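Local coordinates for protein iron transport multicopper oxidase FET3 (Saccharomyces cerevisiae, PDB 1ZPU) that oxidises ferrous to ferric iron with four copper ions and molecular oxygen, supplying high-affinity iron uptake, and also oxidises cuprous copper, at residues T231-Y236 / R436-V441; K307-G312 / P430-R435; F401-R406 / F447-K452; D407-D412 / Y440-S445. All blocks are in the same frame, centred on the assembly; numbering follows the deposited sequence.

Contact 1 of 4, residues T231-Y236 / R436-V441; sequences TVAQRY and RDTLYV
R235 and D437 form the tight end of this buried contact. The R235 guanidinium meets the carboxylate end-on, with the two planes only 11° apart. NH1 of R235 gives a bond to OD2 of D437 (2.9 Å). NH2 of R235 bonds to OD1 of D437 (2.7 Å). Each oxygen uses its syn lone pair. The chain of R235 bends at chi2 and chi3, and its NH1 also reaches the carbonyl O of A233. D437 OD2 takes a second bond, from T438 OG1, almost along its C-O axis. Next to this pair, R436 lies flat against the side chain of Q234, with the guanidinium and amide planes 4° apart. NH1 of R436 bonds to OH of Y236 (3.1 Å), which lies in the guanidinium plane. Salt bridges to D299 and D216 hold the same guanidinium from outside the two segments.

The T231-Y440 end is also buried but has fewer contacts. There CG2 of T231 touches CD2 of Y440 (3.4 Å). This end has an apolar touch in place of charged bonds. Between the two ends, T438 CG2 lies 4.0 Å from A233 CB.

D437 OD2 and T438 OG1 both bond to NE2 of H62, a type 3 copper ligand. The carbonyl O of D437 bonds to ND1 of H395, a type 2 ligand. The contact thus forms part of the second shell of the trinuclear copper cluster of multicopper oxidases.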
# COMPACT_ATOMS: atom_id res chain seq x y z
N THR A 231 2.57 6.68 -6.78
CA THR A 231 2.07 5.33 -6.99
C THR A 231 0.97 5.08 -5.99
O THR A 231 0.78 5.86 -5.06
CB THR A 231 3.16 4.22 -6.79
OG1 THR A 231 3.32 3.92 -5.40
CG2 THR A 231 4.50 4.59 -7.41
N VAL A 232 0.23 3.98 -6.14
CA VAL A 232 -0.82 3.68 -5.16
C VAL A 232 -0.15 3.44 -3.82
O VAL A 232 0.97 2.94 -3.77
CB VAL A 232 -1.69 2.50 -5.55
CG1 VAL A 232 -2.38 2.80 -6.84
CG2 VAL A 232 -0.89 1.24 -5.65
N ALA A 233 -0.83 3.85 -2.75
CA ALA A 233 -0.39 3.59 -1.38
C ALA A 233 0.62 4.61 -0.86
O ALA A 233 0.82 4.70 0.34
CB ALA A 233 0.16 2.17 -1.24
N GLN A 234 1.27 5.36 -1.73
CA GLN A 234 2.19 6.36 -1.21
C GLN A 234 1.57 7.71 -0.91
O GLN A 234 0.50 8.03 -1.43
CB GLN A 234 3.53 6.45 -1.97
CG GLN A 234 3.54 6.60 -3.48
CD GLN A 234 4.95 6.32 -4.07
OE1 GLN A 234 5.73 5.50 -3.55
NE2 GLN A 234 5.28 7.02 -5.17
N ARG A 235 2.21 8.46 -0.01
CA ARG A 235 1.72 9.76 0.42
C ARG A 235 2.82 10.78 0.20
O ARG A 235 3.95 10.57 0.63
CB ARG A 235 1.37 9.72 1.90
CG ARG A 235 0.18 8.86 2.24
CD ARG A 235 0.54 7.38 2.37
NE ARG A 235 1.19 7.09 3.64
CZ ARG A 235 2.08 6.12 3.84
NH1 ARG A 235 2.46 5.34 2.84
NH2 ARG A 235 2.62 5.96 5.04
N TYR A 236 2.50 11.88 -0.48
CA TYR A 236 3.36 13.05 -0.47
C TYR A 236 2.60 14.12 0.25
O TYR A 236 1.47 14.42 -0.12
CB TYR A 236 3.76 13.54 -1.87
CG TYR A 236 4.73 12.66 -2.62
CD1 TYR A 236 6.03 13.09 -2.91
CD2 TYR A 236 4.35 11.40 -3.06
CE1 TYR A 236 6.93 12.24 -3.61
CE2 TYR A 236 5.21 10.56 -3.75
CZ TYR A 236 6.49 10.98 -4.02
OH TYR A 236 7.28 10.09 -4.71
N ARG A 436 10.97 5.35 3.19
CA ARG A 436 9.53 5.31 3.02
C ARG A 436 9.02 3.87 3.15
O ARG A 436 9.81 2.96 3.42
CB ARG A 436 9.11 5.94 1.69
CG ARG A 436 9.61 5.25 0.40
CD ARG A 436 9.21 6.08 -0.83
NE ARG A 436 7.89 6.67 -0.64
CZ ARG A 436 7.37 7.65 -1.36
NH1 ARG A 436 8.05 8.19 -2.36
NH2 ARG A 436 6.16 8.08 -1.09
N ASP A 437 7.71 3.67 2.96
CA ASP A 437 7.14 2.33 3.09
C ASP A 437 6.69 1.74 1.76
O ASP A 437 6.35 0.56 1.68
CB ASP A 437 6.04 2.28 4.16
CG ASP A 437 4.84 3.15 3.81
OD1 ASP A 437 4.44 3.93 4.70
OD2 ASP A 437 4.29 3.04 2.68
N THR A 438 6.70 2.55 0.71
CA THR A 438 6.21 2.09 -0.58
C THR A 438 7.08 2.72 -1.66
O THR A 438 7.28 3.93 -1.67
CB THR A 438 4.71 2.44 -0.74
OG1 THR A 438 3.98 1.98 0.42
CG2 THR A 438 4.12 1.81 -2.00
N LEU A 439 7.58 1.88 -2.55
CA LEU A 439 8.59 2.24 -3.52
C LEU A 439 8.35 1.48 -4.81
O LEU A 439 8.08 0.30 -4.77
CB LEU A 439 9.98 1.88 -2.97
CG LEU A 439 11.21 2.16 -3.83
CD1 LEU A 439 11.68 3.62 -3.68
CD2 LEU A 439 12.34 1.18 -3.50
N TYR A 440 8.47 2.15 -5.95
CA TYR A 440 8.31 1.49 -7.24
C TYR A 440 9.64 1.05 -7.87
O TYR A 440 10.64 1.77 -7.77
CB TYR A 440 7.52 2.38 -8.23
CG TYR A 440 8.18 3.67 -8.70
CD1 TYR A 440 9.15 3.66 -9.70
CD2 TYR A 440 7.81 4.90 -8.18
CE1 TYR A 440 9.75 4.83 -10.14
CE2 TYR A 440 8.39 6.07 -8.62
CZ TYR A 440 9.37 6.04 -9.60
OH TYR A 440 9.96 7.20 -10.06
N VAL A 441 9.65 -0.13 -8.49
CA VAL A 441 10.66 -0.49 -9.48
C VAL A 441 10.20 0.01 -10.83
O VAL A 441 9.01 -0.08 -11.16
CB VAL A 441 10.81 -1.99 -9.72
CG1 VAL A 441 12.23 -2.45 -9.42
CG2 VAL A 441 9.73 -2.80 -9.01

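Contact 2 of 4, residues K307-G312 / P430-R435; sequences KEAIYG and PEYPMR
E308 lays its whole side chain against the guanidinium of R435. The chain is extended beyond CG, with chi2 at 166°. CB of E308 touches NH1 of R435 at 3.6 Å. CG stays near the same nitrogen, and CD comes next to CZ. At the tip, OE1 of E308 sits over the centre of the guanidinium, 3.3 Å from NE of R435. OE2 lies nearer the NH2 side. Carboxylate and guanidinium are stacked, their planes 18° apart. The salt bridge therefore acts through charge, and no N-H points at the oxygen. R435 NH1 bonds instead to the carbonyl O of E306.

The 307-312 segment has no regular secondary structure. It is part of the connection between strands 271-277 and 316-326, and it packs on the run into strand 434-436. That strand is an outermost one in a sheet of the third plastocyanin-like, or cupredoxin, domain. Q402 on the neighbouring strand also holds the connection, through backbone atoms of A309 and Y311.

One backbone bond joins the two segments, from I310 N to E431 O (2.9 Å). Beside it, CB of I310 rests on CG of P433 at 3.7 Å, the two side chains crossing at about a right angle. Further out, CB of A309 meets CE2 of Y432, and K307 CD lies over one face of that ring.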
# COMPACT_ATOMS: atom_id res chain seq x y z
N LYS A 307 18.07 12.59 9.88
CA LYS A 307 19.07 11.86 9.13
C LYS A 307 19.43 10.55 9.81
O LYS A 307 19.66 10.50 11.02
CB LYS A 307 20.36 12.68 8.98
CG LYS A 307 20.28 13.85 8.03
CD LYS A 307 21.63 14.60 7.98
CE LYS A 307 21.33 16.11 7.92
NZ LYS A 307 22.23 16.81 6.97
N GLU A 308 19.47 9.49 9.02
CA GLU A 308 20.02 8.23 9.48
C GLU A 308 21.01 7.74 8.43
O GLU A 308 20.67 7.61 7.26
CB GLU A 308 18.89 7.22 9.72
CG GLU A 308 18.11 7.44 11.05
CD GLU A 308 16.77 6.67 11.14
OE1 GLU A 308 16.46 5.84 10.24
OE2 GLU A 308 16.02 6.91 12.13
N ALA A 309 22.24 7.48 8.85
CA ALA A 309 23.26 6.98 7.94
C ALA A 309 22.85 5.62 7.36
O ALA A 309 22.17 4.84 8.02
CB ALA A 309 24.57 6.87 8.65
N ILE A 310 23.26 5.35 6.12
CA ILE A 310 23.03 4.05 5.49
C ILE A 310 23.49 2.92 6.41
O ILE A 310 24.55 3.00 7.00
CB ILE A 310 23.73 3.94 4.10
CG1 ILE A 310 23.45 2.57 3.45
CG2 ILE A 310 25.23 4.29 4.19
CD1 ILE A 310 23.96 2.42 2.03
N TYR A 311 22.67 1.88 6.54
CA TYR A 311 23.01 0.76 7.41
C TYR A 311 24.23 0.04 6.88
O TYR A 311 24.43 0.00 5.67
CB TYR A 311 21.86 -0.23 7.52
CG TYR A 311 20.65 0.32 8.24
CD1 TYR A 311 19.40 0.32 7.62
CD2 TYR A 311 20.75 0.84 9.53
CE1 TYR A 311 18.28 0.81 8.27
CE2 TYR A 311 19.64 1.35 10.18
CZ TYR A 311 18.42 1.33 9.55
OH TYR A 311 17.31 1.81 10.19
N GLY A 312 25.03 -0.51 7.79
CA GLY A 312 26.23 -1.26 7.44
C GLY A 312 25.92 -2.52 6.65
O GLY A 312 24.76 -2.81 6.33
N PRO A 430 23.74 6.17 -1.58
CA PRO A 430 23.73 7.42 -0.81
C PRO A 430 24.24 7.23 0.62
O PRO A 430 24.11 6.14 1.18
CB PRO A 430 22.25 7.79 -0.77
CG PRO A 430 21.53 6.52 -1.00
CD PRO A 430 22.38 5.73 -1.93
N GLU A 431 24.83 8.29 1.18
CA GLU A 431 25.28 8.28 2.57
C GLU A 431 24.11 8.33 3.55
O GLU A 431 24.14 7.67 4.59
CB GLU A 431 26.21 9.46 2.82
CG GLU A 431 27.60 9.30 2.23
CD GLU A 431 28.52 10.44 2.62
OE1 GLU A 431 28.01 11.55 2.90
OE2 GLU A 431 29.75 10.22 2.64
N TYR A 432 23.10 9.12 3.21
CA TYR A 432 21.90 9.28 4.02
C TYR A 432 20.65 8.99 3.17
O TYR A 432 20.01 9.92 2.67
CB TYR A 432 21.84 10.68 4.61
CG TYR A 432 22.97 10.99 5.56
CD1 TYR A 432 24.10 11.67 5.12
CD2 TYR A 432 22.92 10.57 6.89
CE1 TYR A 432 25.15 11.94 5.98
CE2 TYR A 432 23.96 10.83 7.76
CZ TYR A 432 25.08 11.52 7.30
OH TYR A 432 26.11 11.78 8.17
N PRO A 433 20.29 7.69 3.03
CA PRO A 433 19.27 7.28 2.09
C PRO A 433 17.90 7.80 2.45
O PRO A 433 17.62 8.04 3.63
CB PRO A 433 19.26 5.75 2.22
CG PRO A 433 20.53 5.41 2.88
CD PRO A 433 20.82 6.54 3.79
N MET A 434 17.06 7.96 1.44
CA MET A 434 15.66 8.27 1.62
C MET A 434 15.00 7.10 2.35
O MET A 434 15.49 5.97 2.29
CB MET A 434 15.03 8.52 0.25
CG MET A 434 13.53 8.62 0.23
SD MET A 434 12.74 7.02 -0.04
CE MET A 434 12.69 6.89 -1.82
N ARG A 435 13.90 7.37 3.04
CA ARG A 435 13.13 6.35 3.74
C ARG A 435 11.63 6.49 3.44
O ARG A 435 11.09 7.61 3.43
CB ARG A 435 13.36 6.46 5.24
CG ARG A 435 14.38 5.50 5.78
CD ARG A 435 15.32 6.19 6.75
NE ARG A 435 14.63 6.96 7.79
CZ ARG A 435 15.08 8.12 8.26
NH1 ARG A 435 16.20 8.63 7.79
NH2 ARG A 435 14.40 8.76 9.20

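Contact 3 of 4, residues F401-R406 / F447-K452; sequences FQTIQR and FVIRFK
F401 and I449 have similar first torsions. In F401, CG stands between the backbone N and the carbonyl carbon (chi1 46°). In I449, CG1 takes the same position (chi1 56°). With chi2 extended (169°), CD1 of I449 lies over one face of the F401 ring, offset toward the rim, in a CH-pi contact. CG2 of I449 touches CD2 of F401 at 3.4 Å.

A different group forms around I404. CD1 of I404 rests over one face of the R450 guanidinium, 3.4 Å from NE of R450, and also touches CG1 of V448. E381 pairs with that guanidinium by a salt bridge.

The backbones run antiparallel. Q402 and R450 are a hydrogen-bonded pair, with Q402 N to R450 O at 2.7 Å and R450 N to Q402 O at 2.9 Å. T403 and I449 are the non-hydrogen-bonded pair that follows. The register then shifts by one. V448 O accepts two bonds, from I404 N (3.0 Å) and from Q405 N (3.3 Å). V448 N returns a bond to Q405 O.

I404 and Q405 thus both face V448, which defines a classic beta bulge. The two strands are neighbours inside a sheet of the third cupredoxin domain, a beta sandwich that also carries the type 1 copper.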
# COMPACT_ATOMS: atom_id res chain seq x y z
N PHE A 401 11.70 1.62 5.14
CA PHE A 401 13.03 1.15 4.73
C PHE A 401 13.90 2.24 4.12
O PHE A 401 13.40 3.28 3.71
CB PHE A 401 12.90 -0.00 3.74
CG PHE A 401 11.90 0.25 2.67
CD1 PHE A 401 10.64 -0.33 2.75
CD2 PHE A 401 12.20 1.08 1.60
CE1 PHE A 401 9.69 -0.09 1.76
CE2 PHE A 401 11.26 1.32 0.61
CZ PHE A 401 10.00 0.74 0.69
N GLN A 402 15.20 1.99 4.07
CA GLN A 402 16.14 2.87 3.36
C GLN A 402 16.21 2.45 1.90
O GLN A 402 16.48 1.29 1.59
CB GLN A 402 17.54 2.81 3.97
CG GLN A 402 17.59 3.13 5.46
CD GLN A 402 19.00 3.35 5.99
OE1 GLN A 402 19.98 2.81 5.46
NE2 GLN A 402 19.11 4.12 7.08
N THR A 403 15.98 3.40 0.99
CA THR A 403 16.11 3.15 -0.43
C THR A 403 17.52 3.49 -0.86
O THR A 403 17.88 4.67 -0.94
CB THR A 403 15.15 4.03 -1.24
OG1 THR A 403 13.81 3.86 -0.76
CG2 THR A 403 15.20 3.65 -2.71
N ILE A 404 18.33 2.47 -1.12
CA ILE A 404 19.75 2.70 -1.43
C ILE A 404 20.10 2.60 -2.92
O ILE A 404 21.09 3.17 -3.37
CB ILE A 404 20.67 1.83 -0.57
CG1 ILE A 404 20.55 0.36 -0.95
CG2 ILE A 404 20.36 2.01 0.91
CD1 ILE A 404 21.71 -0.45 -0.52
N GLN A 405 19.28 1.86 -3.68
CA GLN A 405 19.34 1.87 -5.15
C GLN A 405 17.97 1.65 -5.77
O GLN A 405 17.20 0.81 -5.30
CB GLN A 405 20.33 0.84 -5.72
CG GLN A 405 20.25 0.72 -7.25
CD GLN A 405 21.46 0.05 -7.90
OE1 GLN A 405 22.60 0.48 -7.72
NE2 GLN A 405 21.20 -0.99 -8.68
N ARG A 406 17.68 2.41 -6.81
CA ARG A 406 16.50 2.19 -7.63
C ARG A 406 16.83 2.56 -9.07
O ARG A 406 16.72 3.73 -9.47
CB ARG A 406 15.33 3.03 -7.12
CG ARG A 406 14.08 2.79 -7.94
CD ARG A 406 13.46 4.09 -8.34
NE ARG A 406 12.22 4.26 -7.63
CZ ARG A 406 11.76 5.42 -7.17
NH1 ARG A 406 12.46 6.54 -7.34
NH2 ARG A 406 10.59 5.43 -6.53
N PHE A 447 15.69 -2.58 -7.65
CA PHE A 447 15.95 -1.73 -6.51
C PHE A 447 16.53 -2.51 -5.34
O PHE A 447 16.48 -3.75 -5.32
CB PHE A 447 14.73 -0.87 -6.12
CG PHE A 447 13.59 -1.61 -5.45
CD1 PHE A 447 12.28 -1.37 -5.86
CD2 PHE A 447 13.79 -2.47 -4.38
CE1 PHE A 447 11.19 -2.00 -5.24
CE2 PHE A 447 12.72 -3.11 -3.76
CZ PHE A 447 11.41 -2.87 -4.19
N VAL A 448 17.12 -1.78 -4.40
CA VAL A 448 17.69 -2.37 -3.20
C VAL A 448 17.28 -1.51 -2.01
O VAL A 448 17.50 -0.29 -2.00
CB VAL A 448 19.23 -2.49 -3.26
CG1 VAL A 448 19.75 -3.22 -2.04
CG2 VAL A 448 19.67 -3.23 -4.50
N ILE A 449 16.67 -2.16 -1.03
CA ILE A 449 16.26 -1.50 0.20
C ILE A 449 16.89 -2.19 1.39
O ILE A 449 17.18 -3.39 1.33
CB ILE A 449 14.73 -1.49 0.37
CG1 ILE A 449 14.16 -2.91 0.32
CG2 ILE A 449 14.10 -0.62 -0.69
CD1 ILE A 449 12.70 -3.00 0.74
N ARG A 450 17.11 -1.43 2.45
CA ARG A 450 17.67 -1.96 3.69
C ARG A 450 16.91 -1.45 4.90
O ARG A 450 16.45 -0.30 4.93
CB ARG A 450 19.15 -1.58 3.82
CG ARG A 450 20.06 -2.43 2.99
CD ARG A 450 21.48 -2.16 3.36
NE ARG A 450 22.34 -2.36 2.20
CZ ARG A 450 23.61 -1.99 2.12
NH1 ARG A 450 24.20 -1.40 3.15
NH2 ARG A 450 24.28 -2.21 1.01
N PHE A 451 16.79 -2.32 5.91
CA PHE A 451 16.15 -1.98 7.18
C PHE A 451 16.67 -2.88 8.29
O PHE A 451 17.17 -3.97 8.02
CB PHE A 451 14.62 -2.05 7.08
CG PHE A 451 14.08 -3.45 6.91
CD1 PHE A 451 13.58 -4.15 8.00
CD2 PHE A 451 14.05 -4.06 5.66
CE1 PHE A 451 13.07 -5.43 7.85
CE2 PHE A 451 13.54 -5.34 5.50
CZ PHE A 451 13.05 -6.02 6.59
N LYS A 452 16.54 -2.43 9.53
CA LYS A 452 16.94 -3.20 10.70
C LYS A 452 15.76 -4.02 11.22
O LYS A 452 14.66 -3.50 11.36
CB LYS A 452 17.43 -2.25 11.80
CG LYS A 452 18.24 -2.93 12.89
CD LYS A 452 18.46 -1.98 14.05
CE LYS A 452 19.40 -2.58 15.06
NZ LYS A 452 19.63 -1.61 16.15

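Contact 4 of 4, residues D407-D412 / Y440-S445; sequences DRTYDD and YVRPQS
Y410 and Q444 lead a set of four hydrogen bonds, and every acceptor in it is a backbone carbonyl. Y410 N bonds to P443 O at 3.0 Å. NE2 of Q444 answers with a bond to Y410 O, also 3.0 Å, from above the carbonyl plane. The same nitrogen serves the carbonyl O of E416. The hydroxyl OG of S445 gives a bond to R408 O (2.6 Å). R442 NH1 bonds to D407 O at 3.1 Å, with the oxygen in the guanidinium plane but the donor well above the carbonyl plane. NH2 of R442 turns to a salt bridge with D298.

Bonds inside 407-412 set its shape. The hydroxyl of Y410 donates to D407 OD2 (2.7 Å), and R408 N donates to D407 OD1. The D407 carboxylate therefore ties down both the ring and the chain.

Packing contacts fill in the rest. T409 crosses R442 at about a right angle, with its OG1 close to CB of R442. OG1 of T409 also lies 3.4 Å from CD of P443. CB of D412 sits by NE2 of Q444.

Residues 442-445 make a type II beta turn, closed by S445 N to R442 O, with Q444 at positive phi (58°). This turn joins strands 438-441 and 446-452 of the cupredoxin domain. It lies near the type 1 copper site, with the side chain of P443 about 7 Å from that of the ligand H392.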
# COMPACT_ATOMS: atom_id res chain seq x y z
N ASP A 407 17.22 1.56 -9.85
CA ASP A 407 17.79 1.78 -11.18
C ASP A 407 16.79 2.40 -12.17
O ASP A 407 15.58 2.43 -11.91
CB ASP A 407 18.39 0.46 -11.69
CG ASP A 407 19.56 0.66 -12.65
OD1 ASP A 407 19.89 1.81 -13.02
OD2 ASP A 407 20.17 -0.36 -13.05
N ARG A 408 17.31 2.91 -13.29
CA ARG A 408 16.54 3.59 -14.34
C ARG A 408 15.60 2.64 -15.08
O ARG A 408 15.69 1.42 -14.93
CB ARG A 408 17.49 4.22 -15.37
CG ARG A 408 18.21 3.21 -16.27
CD ARG A 408 19.15 3.90 -17.24
NE ARG A 408 19.89 2.96 -18.09
CZ ARG A 408 19.45 2.47 -19.26
NH1 ARG A 408 18.26 2.78 -19.72
NH2 ARG A 408 20.22 1.64 -19.95
N THR A 409 14.71 3.20 -15.90
CA THR A 409 13.85 2.39 -16.75
C THR A 409 14.66 1.73 -17.85
O THR A 409 15.51 2.37 -18.47
CB THR A 409 12.66 3.20 -17.33
OG1 THR A 409 11.68 3.40 -16.29
CG2 THR A 409 12.00 2.47 -18.50
N TYR A 410 14.41 0.43 -18.04
CA TYR A 410 14.94 -0.30 -19.19
C TYR A 410 13.80 -0.61 -20.15
O TYR A 410 13.06 -1.58 -19.97
CB TYR A 410 15.69 -1.57 -18.75
CG TYR A 410 16.95 -1.27 -17.95
CD1 TYR A 410 16.96 -1.40 -16.55
CD2 TYR A 410 18.12 -0.83 -18.57
CE1 TYR A 410 18.10 -1.10 -15.81
CE2 TYR A 410 19.27 -0.54 -17.83
CZ TYR A 410 19.25 -0.68 -16.45
OH TYR A 410 20.36 -0.38 -15.72
N ASP A 411 13.67 0.24 -21.17
CA ASP A 411 12.50 0.26 -22.05
C ASP A 411 12.58 -0.80 -23.13
O ASP A 411 13.45 -0.74 -24.00
CB ASP A 411 12.36 1.63 -22.72
CG ASP A 411 10.92 1.94 -23.12
OD1 ASP A 411 10.68 3.03 -23.69
OD2 ASP A 411 10.03 1.10 -22.85
N ASP A 412 11.65 -1.75 -23.08
CA ASP A 412 11.70 -2.88 -23.99
C ASP A 412 11.26 -2.51 -25.40
O ASP A 412 11.60 -3.19 -26.37
CB ASP A 412 10.92 -4.08 -23.42
CG ASP A 412 9.52 -4.18 -23.96
OD1 ASP A 412 8.64 -3.43 -23.50
OD2 ASP A 412 9.30 -5.04 -24.85
N TYR A 440 8.47 2.15 -5.95
CA TYR A 440 8.31 1.49 -7.24
C TYR A 440 9.64 1.05 -7.87
O TYR A 440 10.64 1.77 -7.77
CB TYR A 440 7.52 2.38 -8.23
CG TYR A 440 8.18 3.67 -8.70
CD1 TYR A 440 9.15 3.66 -9.70
CD2 TYR A 440 7.81 4.90 -8.18
CE1 TYR A 440 9.75 4.83 -10.14
CE2 TYR A 440 8.39 6.07 -8.62
CZ TYR A 440 9.37 6.04 -9.60
OH TYR A 440 9.96 7.20 -10.06
N VAL A 441 9.65 -0.13 -8.49
CA VAL A 441 10.66 -0.49 -9.48
C VAL A 441 10.20 0.01 -10.83
O VAL A 441 9.01 -0.08 -11.16
CB VAL A 441 10.81 -1.99 -9.72
CG1 VAL A 441 12.23 -2.45 -9.42
CG2 VAL A 441 9.73 -2.80 -9.01
N ARG A 442 11.16 0.47 -11.62
CA ARG A 442 10.88 0.87 -12.98
C ARG A 442 10.81 -0.38 -13.87
O ARG A 442 11.27 -1.45 -13.48
CB ARG A 442 11.91 1.89 -13.47
CG ARG A 442 11.73 3.25 -12.80
CD ARG A 442 12.81 4.24 -13.19
NE ARG A 442 12.66 5.51 -12.47
CZ ARG A 442 13.48 5.96 -11.52
NH1 ARG A 442 14.54 5.26 -11.15
NH2 ARG A 442 13.22 7.12 -10.93
N PRO A 443 10.18 -0.25 -15.05
CA PRO A 443 10.12 -1.36 -16.00
C PRO A 443 11.47 -2.05 -16.23
O PRO A 443 12.47 -1.39 -16.55
CB PRO A 443 9.66 -0.68 -17.29
CG PRO A 443 8.77 0.39 -16.80
CD PRO A 443 9.45 0.92 -15.57
N GLN A 444 11.48 -3.36 -16.03
CA GLN A 444 12.63 -4.22 -16.28
C GLN A 444 13.88 -3.81 -15.49
O GLN A 444 15.00 -4.13 -15.87
CB GLN A 444 12.94 -4.27 -17.78
CG GLN A 444 11.76 -4.68 -18.67
CD GLN A 444 12.21 -5.28 -20.01
OE1 GLN A 444 11.90 -6.43 -20.31
NE2 GLN A 444 12.95 -4.50 -20.79
N SER A 445 13.67 -3.11 -14.37
CA SER A 445 14.79 -2.59 -13.60
C SER A 445 14.96 -3.28 -12.25
O SER A 445 14.56 -4.43 -12.08
CB SER A 445 14.65 -1.07 -13.44
OG SER A 445 15.92 -0.49 -13.18

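Contacts 1 and 3 are buried, while contacts 2 and 4 are partly buried and nearer the surface. Contact 1 lies closest to the centre of the chain, joins the second and third plastocyanin-like domains, and is dominated by charged side chains. Contact 3 is a strand pair inside the third domain, built on backbone bonds and apolar cover. Contacts 2 and 3 share a sheet: M434 O meets T403 N at 2.9 Å. Contacts 1 and 4 share strand 438-441, and R406 of contact 3 reaches that strand at Y440. Contact 2 combines a stacked salt bridge with proline packing. Contact 4 relies mostly on side chains, with one backbone N-H, bonding to carbonyl oxygens in loops.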